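Local atomic coordinates of Slr0280 protein (Synechocystis sp., PDB entry 5H3K), a protein that is of unknown function but probably acts as a phosphodiester glycosidase. Residues L125-T128 with S129-G133. Residues are numbered along the deposited sequence; the frame is centred on the assembly and turned at random.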
# COMPACT_ATOMS: atom_id res chain seq x y z
N LEU A 125 2.55 12.77 17.08
CA LEU A 125 2.34 14.18 17.38
C LEU A 125 1.95 14.35 18.84
O LEU A 125 1.03 13.70 19.32
CB LEU A 125 1.26 14.80 16.47
CG LEU A 125 1.41 14.73 14.94
CD1 LEU A 125 0.28 15.49 14.23
CD2 LEU A 125 2.77 15.26 14.47
N ASP A 126 2.66 15.22 19.56
CA ASP A 126 2.37 15.47 20.97
C ASP A 126 1.12 16.34 21.07
O ASP A 126 1.17 17.55 20.81
CB ASP A 126 3.59 16.16 21.63
CG ASP A 126 3.42 16.35 23.14
OD1 ASP A 126 2.28 16.52 23.62
OD2 ASP A 126 4.45 16.36 23.85
N VAL A 127 0.00 15.72 21.43
CA VAL A 127 -1.29 16.41 21.45
C VAL A 127 -1.69 16.84 22.87
O VAL A 127 -2.83 17.27 23.09
CB VAL A 127 -2.42 15.54 20.84
CG1 VAL A 127 -2.12 15.22 19.38
CG2 VAL A 127 -2.61 14.27 21.66
N THR A 128 -0.75 16.74 23.81
CA THR A 128 -1.03 17.02 25.22
C THR A 128 -1.60 18.42 25.45
O THR A 128 -2.63 18.57 26.12
CB THR A 128 0.24 16.85 26.09
OG1 THR A 128 0.90 15.64 25.73
CG2 THR A 128 -0.13 16.79 27.57
N SER A 129 -0.94 19.44 24.90
CA SER A 129 -1.41 20.81 25.07
C SER A 129 -2.67 21.09 24.27
O SER A 129 -3.58 21.78 24.75
CB SER A 129 -0.32 21.80 24.67
OG SER A 129 0.70 21.82 25.66
N LEU A 130 -2.70 20.56 23.06
CA LEU A 130 -3.84 20.73 22.16
C LEU A 130 -5.14 20.36 22.84
O LEU A 130 -6.15 21.05 22.70
CB LEU A 130 -3.65 19.84 20.93
CG LEU A 130 -4.70 19.96 19.82
CD1 LEU A 130 -4.67 21.35 19.22
CD2 LEU A 130 -4.42 18.92 18.75
N LEU A 131 -5.11 19.27 23.60
CA LEU A 131 -6.32 18.69 24.17
C LEU A 131 -6.42 18.90 25.67
O LEU A 131 -7.24 18.27 26.33
CB LEU A 131 -6.36 17.19 23.88
CG LEU A 131 -6.30 16.83 22.40
CD1 LEU A 131 -6.28 15.32 22.23
CD2 LEU A 131 -7.48 17.47 21.68
N GLN A 132 -5.58 19.80 26.19
CA GLN A 132 -5.46 19.99 27.63
C GLN A 132 -6.78 20.41 28.30
O GLN A 132 -7.09 19.97 29.41
CB GLN A 132 -4.36 21.01 27.95
CG GLN A 132 -3.57 20.68 29.21
CD GLN A 132 -2.13 21.16 29.15
OE1 GLN A 132 -1.86 22.29 28.73
NE2 GLN A 132 -1.20 20.30 29.56
N GLY A 133 -7.55 21.25 27.61
CA GLY A 133 -8.80 21.74 28.15
C GLY A 133 -9.81 20.64 28.47
O GLY A 133 -10.74 20.86 29.24
O HOH W 1 0.10 19.61 22.19
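Thr128 grips OD1 of Asp126 twice, just where the chain leaves strand 122-126 and begins to turn. Its backbone N donates to Asp126 OD1 over 3.0 Å, nearly along the C-O axis, closing an Asx turn; its OG1 gives a 2.7 Å bond to the same oxygen from the syn side, 29° out of the carboxylate plane. Threonine suits this place because a first torsion of -45° sets OG1 beside its own backbone N, letting both donors converge on one acceptor, while the hydroxyl is also hydrogen-bonded to Thr78 N. The other carboxylate oxygen forms a salt bridge with Arg77 on strand 75-81, which probably helps keep this buried aspartate ionised and should limit its rotation.

Beyond the Asx turn the chain folds back in overlapping turns. Leu131 N donates to Val127 O over 3.1 Å, a bond spanning four residues as in an alpha helix but bent, with 144° at the hydrogen. Overlapping it, a type I turn runs from Ser129 to Gln132, its Gln132 N to Ser129 O bond being 3.2 Å, and leads into a 3-10 segment. Water 1 spans the corner between strand and turn: it donates to Asp126 O at 2.7 Å and accepts from Leu130 N at 3.1 Å, pairing a strand carbonyl with an early amide of the turn.

On the inward face the Val127 and Leu131 side chains run alongside each other in the same direction, and CG2 of Val127 meets CD1 of Leu131 at 3.9 Å. Branched and apolar, the two extend buried packing in which Val127 rests on Leu80 and Leu131 reaches Trp106, Met146 and Phe176. Gln132, a polar residue suited to this exposed position, packs CB against Thr128 O at 3.5 Å, and its NE2 comes near the methyl CG2 of Thr128.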